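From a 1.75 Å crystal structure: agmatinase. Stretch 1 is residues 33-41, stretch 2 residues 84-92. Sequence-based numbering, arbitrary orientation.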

ATOM      1  N   ALA A  33     -29.333   5.675  -9.833  1.00 14.29           N
ATOM      2  CA  ALA A  33     -27.899   5.865 -10.014  1.00 12.50           C
ATOM      3  C   ALA A  33     -27.453   5.240 -11.332  1.00 13.08           C
ATOM      4  O   ALA A  33     -27.965   4.199 -11.738  1.00 13.65           O
ATOM      5  CB  ALA A  33     -27.146   5.222  -8.854  1.00 12.80           C
ATOM      6  N   LEU A  34     -26.500   5.888 -11.998  1.00 12.07           N
ATOM      7  CA  LEU A  34     -25.958   5.390 -13.255  1.00 10.75           C
ATOM      8  C   LEU A  34     -24.469   5.667 -13.206  1.00 11.38           C
ATOM      9  O   LEU A  34     -24.053   6.796 -12.920  1.00  9.81           O
ATOM     10  CB  LEU A  34     -26.575   6.122 -14.456  1.00 12.46           C
ATOM     11  CG  LEU A  34     -25.978   5.706 -15.810  1.00 12.41           C
ATOM     12  CD1 LEU A  34     -26.421   4.296 -16.144  1.00 13.41           C
ATOM     13  CD2 LEU A  34     -26.417   6.667 -16.896  1.00 12.23           C
ATOM     14  N   GLY A  35     -23.668   4.641 -13.475  1.00 10.89           N
ATOM     15  CA  GLY A  35     -22.229   4.819 -13.433  1.00 12.44           C
ATOM     16  C   GLY A  35     -21.605   5.028 -14.795  1.00 12.24           C
ATOM     17  O   GLY A  35     -22.103   4.521 -15.803  1.00 12.34           O
ATOM     18  N   VAL A  36     -20.508   5.783 -14.816  1.00 10.76           N
ATOM     19  CA  VAL A  36     -19.773   6.075 -16.039  1.00 10.79           C
ATOM     20  C   VAL A  36     -18.288   5.874 -15.721  1.00  9.47           C
ATOM     21  O   VAL A  36     -17.571   6.834 -15.428  1.00 10.77           O
ATOM     22  CB  VAL A  36     -20.006   7.531 -16.494  1.00 11.18           C
ATOM     23  CG1 VAL A  36     -19.388   7.742 -17.873  1.00 10.63           C
ATOM     24  CG2 VAL A  36     -21.506   7.845 -16.515  1.00 11.85           C
ATOM     25  N   PRO A  37     -17.813   4.613 -15.777  1.00 11.19           N
ATOM     26  CA  PRO A  37     -16.426   4.218 -15.493  1.00 10.37           C
ATOM     27  C   PRO A  37     -15.465   4.587 -16.614  1.00 11.42           C
ATOM     28  O   PRO A  37     -14.844   3.723 -17.230  1.00 13.74           O
ATOM     29  CB  PRO A  37     -16.543   2.710 -15.274  1.00 12.62           C
ATOM     30  CG  PRO A  37     -17.596   2.327 -16.257  1.00 13.76           C
ATOM     31  CD  PRO A  37     -18.632   3.432 -16.119  1.00 11.61           C
ATOM     32  N   PHE A  38     -15.346   5.890 -16.841  1.00 10.63           N
ATOM     33  CA  PHE A  38     -14.515   6.446 -17.903  1.00 11.72           C
ATOM     34  C   PHE A  38     -13.471   7.379 -17.302  1.00 10.89           C
ATOM     35  O   PHE A  38     -13.828   8.363 -16.661  1.00 10.03           O
ATOM     36  CB  PHE A  38     -15.433   7.227 -18.852  1.00 10.72           C
ATOM     37  CG  PHE A  38     -14.736   7.854 -20.024  1.00 13.47           C
ATOM     38  CD1 PHE A  38     -14.721   7.216 -21.258  1.00 15.15           C
ATOM     39  CD2 PHE A  38     -14.140   9.108 -19.908  1.00 14.20           C
ATOM     40  CE1 PHE A  38     -14.127   7.820 -22.368  1.00 16.00           C
ATOM     41  CE2 PHE A  38     -13.540   9.727 -21.013  1.00 15.32           C
ATOM     42  CZ  PHE A  38     -13.537   9.076 -22.247  1.00 14.87           C
ATOM     43  N   ASP A  39     -12.189   7.082 -17.508  1.00 12.07           N
ATOM     44  CA  ASP A  39     -11.141   7.945 -16.976  1.00 11.05           C
ATOM     45  C   ASP A  39      -9.992   8.213 -17.946  1.00 11.87           C
ATOM     46  O   ASP A  39      -8.942   8.718 -17.540  1.00 11.50           O
ATOM     47  CB  ASP A  39     -10.583   7.390 -15.645  1.00 11.26           C
ATOM     48  CG  ASP A  39      -9.796   6.089 -15.808  1.00 12.08           C
ATOM     49  OD1 ASP A  39      -9.521   5.666 -16.953  1.00 13.34           O
ATOM     50  OD2 ASP A  39      -9.437   5.488 -14.767  1.00 10.66           O
ATOM     51  N   ILE A  40     -10.190   7.930 -19.233  1.00 10.19           N
ATOM     52  CA  ILE A  40      -9.106   8.152 -20.184  1.00 10.84           C
ATOM     53  C   ILE A  40      -8.910   9.599 -20.642  1.00 11.32           C
ATOM     54  O   ILE A  40      -7.998   9.888 -21.428  1.00 12.26           O
ATOM     55  CB  ILE A  40      -9.256   7.244 -21.427  1.00 11.24           C
ATOM     56  CG1 ILE A  40     -10.614   7.472 -22.093  1.00 10.69           C
ATOM     57  CG2 ILE A  40      -9.100   5.785 -21.019  1.00 10.77           C
ATOM     58  CD1 ILE A  40     -10.764   6.728 -23.409  1.00 11.95           C
ATOM     59  N   ALA A  41      -9.738  10.516 -20.147  1.00 10.52           N
ATOM     60  CA  ALA A  41      -9.611  11.914 -20.533  1.00 10.92           C
ATOM     61  C   ALA A  41      -8.841  12.766 -19.524  1.00 12.52           C
ATOM     62  O   ALA A  41      -8.557  13.932 -19.788  1.00 13.32           O
ATOM     63  CB  ALA A  41     -11.004  12.524 -20.779  1.00  9.24           C
TER
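Stretch 2 (84-92) GDVILPSLE

Stretch 2 runs alongside stretch 1 in the same direction, their end-to-end vectors only 14° apart, and together they bury 497 Å² of surface. Its first two residues, Gly84 and Asp85, close a strand that begins earlier in the chain; Val86 to Ser90 continue as extended loop, then Leu91 and Glu92 turn with positive phi, Glu92 at the N-cap of a helix. The strands meet in a parallel bridge between Gly35 and Asp85, whose CA atoms lie 4.2 Å apart. Gly35 is gripped on both its polar groups: its N donates to Gly84 O (2.9 Å, 171°), and its O accepts from Val86 N (2.9 Å, 164°).

The bare backbone of Gly35 forms a hollow, and the side chain of Asp85 fills it, with Asp85 OD1 3.2 Å from Gly35 CA. A CB at Gly35 would come within 2.0 Å of that oxygen, so the fit depends on glycine here. Both carboxylate oxygens of Asp85 are hydrogen-bonded elsewhere in the structure. Gly84 adopts a positive phi of 76°, a conformation that itself favours glycine.

Val86 packs against two apolar neighbours: its CG2 lies 3.9 Å from Leu34 CD2 and 4.0 Å from Val36 CG2. Leu34 leaves its backbone sideways, yet its end reaches stretch 2, bringing Leu34 CD1 to 3.4 Å from Gly84 O.

Beyond the bridge the backbones spread, and the CA atoms of Phe38 and Leu88 are 7.6 Å apart. Leu88 fills this wider gap. It points toward stretch 1, and its CD1 sits 3.8 Å from Pro37 CG, 3.4 Å from Pro37 O and 3.7 Å from Phe38 CB, at the edge of the Phe38 ring. Ile87 turns away and makes no contact. Farther along, Ile40 reaches back across the gap, its CD1 resting 3.9 Å from Leu91 CA.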

ATOM      1  N   GLY A  84     -27.087   0.494 -13.176  1.00 15.66           N
ATOM      2  CA  GLY A  84     -25.822  -0.072 -13.612  1.00 16.85           C
ATOM      3  C   GLY A  84     -24.903   0.960 -14.234  1.00 14.86           C
ATOM      4  O   GLY A  84     -24.990   2.150 -13.920  1.00 12.64           O
ATOM      5  N   ASP A  85     -24.018   0.504 -15.118  1.00 14.96           N
ATOM      6  CA  ASP A  85     -23.067   1.392 -15.782  1.00 15.33           C
ATOM      7  C   ASP A  85     -23.300   1.492 -17.278  1.00 14.56           C
ATOM      8  O   ASP A  85     -23.809   0.560 -17.907  1.00 13.79           O
ATOM      9  CB  ASP A  85     -21.626   0.898 -15.610  1.00 14.78           C
ATOM     10  CG  ASP A  85     -21.127   0.979 -14.184  1.00 16.56           C
ATOM     11  OD1 ASP A  85     -21.750   1.664 -13.347  1.00 18.57           O
ATOM     12  OD2 ASP A  85     -20.079   0.356 -13.909  1.00 17.58           O
ATOM     13  N   VAL A  86     -22.906   2.625 -17.843  1.00 12.92           N
ATOM     14  CA  VAL A  86     -22.998   2.822 -19.279  1.00 14.29           C
ATOM     15  C   VAL A  86     -21.988   1.818 -19.848  1.00 15.97           C
ATOM     16  O   VAL A  86     -20.902   1.633 -19.280  1.00 16.02           O
ATOM     17  CB  VAL A  86     -22.569   4.262 -19.669  1.00 14.09           C
ATOM     18  CG1 VAL A  86     -22.646   4.458 -21.177  1.00 14.94           C
ATOM     19  CG2 VAL A  86     -23.454   5.281 -18.955  1.00 14.17           C
ATOM     20  N   ILE A  87     -22.346   1.140 -20.938  1.00 16.66           N
ATOM     21  CA  ILE A  87     -21.430   0.186 -21.556  1.00 17.71           C
ATOM     22  C   ILE A  87     -20.495   0.990 -22.438  1.00 17.16           C
ATOM     23  O   ILE A  87     -20.875   1.469 -23.504  1.00 16.66           O
ATOM     24  CB  ILE A  87     -22.169  -0.854 -22.410  1.00 18.73           C
ATOM     25  CG1 ILE A  87     -23.087  -1.688 -21.515  1.00 18.77           C
ATOM     26  CG2 ILE A  87     -21.161  -1.759 -23.114  1.00 19.58           C
ATOM     27  CD1 ILE A  87     -23.917  -2.705 -22.263  1.00 18.78           C
ATOM     28  N   LEU A  88     -19.262   1.138 -21.977  1.00 15.49           N
ATOM     29  CA  LEU A  88     -18.274   1.920 -22.690  1.00 15.56           C
ATOM     30  C   LEU A  88     -17.359   1.101 -23.576  1.00 15.00           C
ATOM     31  O   LEU A  88     -17.029  -0.041 -23.259  1.00 14.48           O
ATOM     32  CB  LEU A  88     -17.411   2.682 -21.686  1.00 17.33           C
ATOM     33  CG  LEU A  88     -18.169   3.598 -20.729  1.00 16.30           C
ATOM     34  CD1 LEU A  88     -17.240   4.044 -19.607  1.00 20.79           C
ATOM     35  CD2 LEU A  88     -18.715   4.792 -21.502  1.00 18.31           C
ATOM     36  N   PRO A  89     -16.947   1.679 -24.712  1.00 13.76           N
ATOM     37  CA  PRO A  89     -16.045   0.975 -25.623  1.00 14.71           C
ATOM     38  C   PRO A  89     -14.652   1.307 -25.106  1.00 15.48           C
ATOM     39  O   PRO A  89     -14.521   2.022 -24.115  1.00 15.41           O
ATOM     40  CB  PRO A  89     -16.305   1.664 -26.948  1.00 15.63           C
ATOM     41  CG  PRO A  89     -16.490   3.099 -26.523  1.00 15.15           C
ATOM     42  CD  PRO A  89     -17.397   2.958 -25.297  1.00 12.39           C
ATOM     43  N   SER A  90     -13.618   0.782 -25.751  1.00 15.43           N
ATOM     44  CA  SER A  90     -12.255   1.133 -25.366  1.00 15.14           C
ATOM     45  C   SER A  90     -11.973   2.321 -26.282  1.00 15.55           C
ATOM     46  O   SER A  90     -12.458   2.349 -27.414  1.00 16.17           O
ATOM     47  CB  SER A  90     -11.287  -0.018 -25.646  1.00 17.00           C
ATOM     48  OG  SER A  90     -11.433  -1.043 -24.674  1.00 18.56           O
ATOM     49  N   LEU A  91     -11.227   3.309 -25.802  1.00 13.90           N
ATOM     50  CA  LEU A  91     -10.954   4.494 -26.608  1.00 13.71           C
ATOM     51  C   LEU A  91     -12.281   5.033 -27.156  1.00 14.23           C
ATOM     52  O   LEU A  91     -13.269   5.127 -26.421  1.00 14.96           O
ATOM     53  CB  LEU A  91      -9.994   4.146 -27.757  1.00 13.30           C
ATOM     54  CG  LEU A  91      -8.605   3.667 -27.323  1.00 14.64           C
ATOM     55  CD1 LEU A  91      -7.798   3.227 -28.534  1.00 14.57           C
ATOM     56  CD2 LEU A  91      -7.888   4.796 -26.591  1.00 15.55           C
ATOM     57  N   GLU A  92     -12.307   5.392 -28.436  1.00 14.15           N
ATOM     58  CA  GLU A  92     -13.525   5.899 -29.078  1.00 14.39           C
ATOM     59  C   GLU A  92     -14.299   6.877 -28.189  1.00 13.46           C
ATOM     60  O   GLU A  92     -15.468   6.647 -27.869  1.00 14.57           O
ATOM     61  CB  GLU A  92     -14.437   4.723 -29.430  1.00 14.08           C
ATOM     62  CG  GLU A  92     -13.764   3.609 -30.218  1.00 18.27           C
ATOM     63  CD  GLU A  92     -13.265   4.063 -31.574  1.00 18.43           C
ATOM     64  OE1 GLU A  92     -14.003   4.793 -32.265  1.00 20.00           O
ATOM     65  OE2 GLU A  92     -12.137   3.677 -31.956  1.00 22.12           O
TER